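Local structure of spermidine N(1)-acetyltransferase (Thermoplasma acidophilum, 3K9U) at residues Glu18-Ser23 against Ile75-Leu80; Ile83-Glu88 against Lys118-Cys123. The protein transfers an acetyl group from acetyl-CoA to polyamines such as spermidine, so protecting the cell against polyamine toxicity. All blocks are in the same frame, centred on the assembly; numbering follows the deposited sequence.

Contact 1: residues Glu18-Ser23 against Ile75-Leu80; sequences EVARES and IGFIEL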
loop_
_atom_site.group_PDB
_atom_site.type_symbol
_atom_site.label_atom_id
_atom_site.label_comp_id
_atom_site.label_asym_id
_atom_site.label_seq_id
_atom_site.Cartn_x
_atom_site.Cartn_y
_atom_site.Cartn_z
ATOM N N GLU A 18 7.571 8.185 -13.849
ATOM C CA GLU A 18 6.234 7.803 -13.396
ATOM C C GLU A 18 6.207 7.194 -12.004
ATOM O O GLU A 18 5.326 7.487 -11.234
ATOM C CB GLU A 18 5.550 6.876 -14.390
ATOM C CG GLU A 18 5.133 7.543 -15.727
ATOM C CD GLU A 18 4.840 9.053 -15.624
ATOM O OE1 GLU A 18 3.958 9.450 -14.823
ATOM O OE2 GLU A 18 5.500 9.844 -16.357
ATOM N N VAL A 19 7.174 6.347 -11.691
ATOM C CA VAL A 19 7.337 5.824 -10.357
ATOM C C VAL A 19 7.483 6.979 -9.330
ATOM O O VAL A 19 6.710 7.079 -8.349
ATOM C CB VAL A 19 8.591 4.910 -10.312
ATOM C CG1 VAL A 19 8.950 4.537 -8.896
ATOM C CG2 VAL A 19 8.383 3.650 -11.188
ATOM N N ALA A 20 8.462 7.846 -9.570
ATOM C CA ALA A 20 8.698 9.024 -8.744
ATOM C C ALA A 20 7.414 9.798 -8.588
ATOM O O ALA A 20 6.993 10.124 -7.460
ATOM C CB ALA A 20 9.735 9.912 -9.379
ATOM N N ARG A 21 6.778 10.090 -9.718
ATOM C CA ARG A 21 5.588 10.910 -9.668
ATOM C C ARG A 21 4.569 10.267 -8.719
ATOM O O ARG A 21 4.023 10.949 -7.853
ATOM C CB ARG A 21 4.961 11.113 -11.051
ATOM C CG ARG A 21 3.724 12.034 -10.994
ATOM C CD ARG A 21 2.843 11.959 -12.259
ATOM N NE ARG A 21 3.654 12.069 -13.463
ATOM C CZ ARG A 21 4.187 13.197 -13.902
ATOM N NH1 ARG A 21 3.968 14.342 -13.264
ATOM N NH2 ARG A 21 4.920 13.181 -15.007
ATOM N N GLU A 22 4.318 8.967 -8.906
ATOM C CA GLU A 22 3.263 8.275 -8.154
ATOM C C GLU A 22 3.653 8.155 -6.697
ATOM O O GLU A 22 2.834 8.292 -5.812
ATOM C CB GLU A 22 2.987 6.867 -8.715
ATOM C CG GLU A 22 2.220 6.870 -10.025
ATOM C CD GLU A 22 1.844 5.455 -10.473
ATOM O OE1 GLU A 22 2.300 5.060 -11.569
ATOM O OE2 GLU A 22 1.115 4.739 -9.718
ATOM N N SER A 23 4.929 7.913 -6.449
ATOM C CA SER A 23 5.371 7.750 -5.069
ATOM C C SER A 23 5.287 9.081 -4.302
ATOM O O SER A 23 4.831 9.116 -3.161
ATOM C CB SER A 23 6.769 7.160 -5.030
ATOM O OG SER A 23 7.051 6.635 -3.751
ATOM N N ILE A 75 9.683 -0.611 -10.713
ATOM C CA ILE A 75 8.696 -0.126 -9.751
ATOM C C ILE A 75 9.274 0.643 -8.551
ATOM O O ILE A 75 8.547 0.954 -7.612
ATOM C CB ILE A 75 7.771 -1.241 -9.261
ATOM C CG1 ILE A 75 8.545 -2.454 -8.692
ATOM C CG2 ILE A 75 6.820 -1.704 -10.425
ATOM C CD1 ILE A 75 9.310 -2.236 -7.319
ATOM N N GLY A 76 10.578 0.914 -8.550
ATOM C CA GLY A 76 11.203 1.630 -7.432
ATOM C C GLY A 76 12.665 1.888 -7.726
ATOM O O GLY A 76 13.222 1.314 -8.681
ATOM N N PHE A 77 13.294 2.747 -6.937
ATOM C CA PHE A 77 14.718 3.005 -7.114
ATOM C C PHE A 77 15.357 3.553 -5.864
ATOM O O PHE A 77 14.671 3.981 -4.981
ATOM C CB PHE A 77 14.924 4.010 -8.252
ATOM C CG PHE A 77 14.252 5.346 -8.007
ATOM C CD1 PHE A 77 12.918 5.555 -8.375
ATOM C CD2 PHE A 77 14.923 6.371 -7.388
ATOM C CE1 PHE A 77 12.284 6.781 -8.139
ATOM C CE2 PHE A 77 14.295 7.596 -7.152
ATOM C CZ PHE A 77 12.968 7.799 -7.537
ATOM N N ILE A 78 16.682 3.576 -5.831
ATOM C CA ILE A 78 17.418 4.102 -4.709
ATOM C C ILE A 78 18.625 4.856 -5.238
ATOM O O ILE A 78 19.200 4.466 -6.252
ATOM C CB ILE A 78 17.845 2.969 -3.742
ATOM C CG1 ILE A 78 18.284 3.558 -2.397
ATOM C CG2 ILE A 78 18.932 2.090 -4.380
ATOM C CD1 ILE A 78 18.728 2.514 -1.312
ATOM N N GLU A 79 18.977 5.960 -4.580
ATOM C CA GLU A 79 20.140 6.755 -4.935
ATOM C C GLU A 79 20.975 7.007 -3.684
ATOM O O GLU A 79 20.459 7.484 -2.689
ATOM C CB GLU A 79 19.732 8.101 -5.569
ATOM C CG GLU A 79 20.968 8.951 -6.083
ATOM C CD GLU A 79 20.599 10.283 -6.761
ATOM O OE1 GLU A 79 19.923 11.144 -6.130
ATOM O OE2 GLU A 79 20.995 10.477 -7.939
ATOM N N LEU A 80 22.259 6.689 -3.745
ATOM C CA LEU A 80 23.197 7.059 -2.680
ATOM C C LEU A 80 24.490 7.649 -3.214
ATOM O O LEU A 80 24.972 7.202 -4.241
ATOM C CB LEU A 80 23.566 5.851 -1.823
ATOM C CG LEU A 80 22.451 4.941 -1.355
ATOM C CD1 LEU A 80 22.322 3.803 -2.330
ATOM C CD2 LEU A 80 22.805 4.448 0.045
#
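V19 O accepts a hydrogen bond from S23 N at 2.7 Å, a bond of helix 13-27, and the side chain of V19 reaches across to strand 73-83 of the central sheet. No hydrogen bond joins the two segments, whose directions differ by 93°. V19 points toward the strand and meets it with both methyls. The position of V19 CG1 anti to the backbone N (chi1 170°) sets it 3.8 Å from I75 O. G76 CA is 4.0 Å from the same V19 CG1, and V19 CG2 rests near I75 CA. I75 and G76 together face A68 as a classic beta bulge, so the valine packs on bulged backbone; the I75 side chain points away from the helix and packs on I103 of helix 103-118. The ring of F77 offers its edge to the helix: V19 CG1 is 4.1 Å from F77 CE1. A20 CB stands 4.2 Å from F77 CE1, and A20 N is equally near; a methyl is small enough to fit beside the ring edge. An alanine in place of V19 would probably open a gap over I75 and G76 and deprive the F77 edge of one neighbour. Between these segments the hold is close fit of methyls against backbone and ring edge; the helix is hydrogen-bonded to the sheet through S23 OG and L94 O.

Contact 2: residues Ile83-Glu88 against Lys118-Cys123; sequences IANKAE and KGILEC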
loop_
_atom_site.group_PDB
_atom_site.type_symbol
_atom_site.label_atom_id
_atom_site.label_comp_id
_atom_site.label_asym_id
_atom_site.label_seq_id
_atom_site.Cartn_x
_atom_site.Cartn_y
_atom_site.Cartn_z
ATOM N N ILE A 83 30.941 10.166 -0.304
ATOM C CA ILE A 83 31.922 11.252 -0.250
ATOM C C ILE A 83 32.754 11.109 1.006
ATOM O O ILE A 83 32.222 10.827 2.072
ATOM C CB ILE A 83 31.258 12.635 -0.137
ATOM C CG1 ILE A 83 30.329 12.905 -1.308
ATOM C CG2 ILE A 83 32.327 13.743 -0.070
ATOM C CD1 ILE A 83 29.343 14.004 -1.016
ATOM N N ALA A 84 34.048 11.359 0.884
ATOM C CA ALA A 84 34.989 11.104 1.956
ATOM C C ALA A 84 34.681 9.785 2.650
ATOM O O ALA A 84 34.677 9.731 3.883
ATOM C CB ALA A 84 34.958 12.258 2.982
ATOM N N ASN A 85 34.362 8.747 1.876
ATOM C CA ASN A 85 34.131 7.411 2.434
ATOM C C ASN A 85 32.931 7.312 3.416
ATOM O O ASN A 85 32.855 6.378 4.203
ATOM C CB ASN A 85 35.438 6.927 3.095
ATOM C CG ASN A 85 35.568 5.408 3.156
ATOM O OD1 ASN A 85 34.593 4.664 2.995
ATOM N ND2 ASN A 85 36.781 4.946 3.401
ATOM N N LYS A 86 31.994 8.262 3.351
ATOM C CA LYS A 86 30.722 8.194 4.072
ATOM C C LYS A 86 29.593 8.188 3.040
ATOM O O LYS A 86 29.732 8.787 1.970
ATOM C CB LYS A 86 30.535 9.420 4.970
ATOM C CG LYS A 86 31.564 9.606 6.090
ATOM C CD LYS A 86 30.945 10.483 7.196
ATOM C CE LYS A 86 31.968 11.148 8.084
ATOM N NZ LYS A 86 31.377 11.641 9.390
ATOM N N ALA A 87 28.493 7.519 3.343
ATOM C CA ALA A 87 27.382 7.414 2.402
ATOM C C ALA A 87 26.253 8.393 2.742
ATOM O O ALA A 87 25.951 8.636 3.910
ATOM C CB ALA A 87 26.845 5.992 2.378
ATOM N N GLU A 88 25.618 8.950 1.725
ATOM C CA GLU A 88 24.359 9.643 1.942
ATOM C C GLU A 88 23.282 8.939 1.107
ATOM O O GLU A 88 23.460 8.699 -0.099
ATOM C CB GLU A 88 24.429 11.143 1.640
ATOM C CG GLU A 88 23.021 11.754 1.816
ATOM C CD GLU A 88 22.934 13.257 2.058
ATOM O OE1 GLU A 88 23.877 14.005 1.786
ATOM O OE2 GLU A 88 21.856 13.684 2.511
ATOM N N LYS A 118 33.232 -1.537 -0.364
ATOM C CA LYS A 118 34.018 -0.290 -0.409
ATOM C C LYS A 118 34.607 0.100 0.937
ATOM O O LYS A 118 35.558 0.876 0.987
ATOM C CB LYS A 118 33.177 0.869 -0.954
ATOM C CG LYS A 118 32.963 0.755 -2.443
ATOM C CD LYS A 118 32.005 1.799 -2.991
ATOM C CE LYS A 118 31.813 1.588 -4.493
ATOM N NZ LYS A 118 33.110 1.152 -5.188
ATOM N N GLY A 119 34.051 -0.438 2.023
ATOM C CA GLY A 119 34.526 -0.144 3.369
ATOM C C GLY A 119 33.812 1.023 4.042
ATOM O O GLY A 119 34.322 1.568 5.014
ATOM N N ILE A 120 32.628 1.396 3.553
ATOM C CA ILE A 120 31.884 2.533 4.123
ATOM C C ILE A 120 31.354 2.102 5.474
ATOM O O ILE A 120 30.753 1.039 5.583
ATOM C CB ILE A 120 30.704 3.016 3.206
ATOM C CG1 ILE A 120 31.224 3.833 2.022
ATOM C CG2 ILE A 120 29.723 3.911 3.980
ATOM C CD1 ILE A 120 32.132 3.110 1.118
ATOM N N LEU A 121 31.587 2.909 6.502
ATOM C CA LEU A 121 31.211 2.535 7.864
ATOM C C LEU A 121 30.071 3.393 8.433
ATOM O O LEU A 121 29.697 3.222 9.605
ATOM C CB LEU A 121 32.435 2.569 8.803
ATOM C CG LEU A 121 33.577 1.568 8.526
ATOM C CD1 LEU A 121 34.755 1.872 9.419
ATOM C CD2 LEU A 121 33.126 0.103 8.705
ATOM N N GLU A 122 29.489 4.264 7.601
ATOM C CA GLU A 122 28.430 5.169 8.043
ATOM C C GLU A 122 27.580 5.656 6.863
ATOM O O GLU A 122 28.108 5.961 5.783
ATOM C CB GLU A 122 29.068 6.361 8.741
ATOM C CG GLU A 122 28.127 7.346 9.425
ATOM C CD GLU A 122 28.886 8.234 10.429
ATOM O OE1 GLU A 122 28.321 8.599 11.489
ATOM O OE2 GLU A 122 30.070 8.532 10.177
ATOM N N CYS A 123 26.271 5.737 7.097
ATOM C CA CYS A 123 25.307 6.196 6.122
ATOM C C CYS A 123 24.356 7.171 6.779
ATOM O O CYS A 123 23.810 6.871 7.832
ATOM C CB CYS A 123 24.514 5.013 5.573
ATOM S SG CYS A 123 23.353 5.498 4.261
#
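The beta-alpha-beta crossover of this GNAT fold, strand 86-94, helix 103-118 and strand 122-128, begins and returns here, with its two strands pairing in parallel. A87 N donates to E122 O at 2.9 Å, a nearly straight bond with 169° at the hydrogen. Before it, the type I' turn from I83 to K86 puts N85 at positive phi, a conformation asparagine tolerates well. On the other side G119, also at positive phi, ends the helix in a Schellman motif where a side chain would jam against the preceding carbonyl; the chain then turns to I120. N85 and I120 cross obliquely, and N85 OD1 lies 3.5 Å from I120 CD1; this buried oxygen has no polar partner in the model. Deeper, A87 CB packs 3.9 Å from I120 CG2, both residues touching M115 of the helix, and a small alanine suits the close strand pair. E122 CG, anti to the backbone N (chi1 -173°), starts the extended chain that lies beside K86. A salt bridge joins the two, its hydrogen bond from K86 NZ to E122 OE2 weak at 3.5 Å, while E122 OE1 has the like charge of E156 close by. C123 SG is 4.0 Å from A87 CB, and a CA-H...O contact joins C123 CA to A87 O at 3.4 Å.

How the contacts relate
Contacts 1 and 2 have centres 23 Å apart and follow one another along the chain, yet one sheet carries both: strand 73-83 of contact 1 lies antiparallel beside strand 86-94 of contact 2. They meet where L80 CB packs 3.3 Å from E88 O, and M115 of helix 103-118 touches L80 of the first and A87 and I120 of the second. Contact 1 reaches acetyl-CoA through S23, which touches it; S23 OG is hydrogen-bonded to L94 O, and L94 is one of the acetyl-CoA-binding residues. Contact 2 does not touch the cofactor: the C123 side chain is about 9 Å from it and about 8 Å from that of Y138, the probable proton donor.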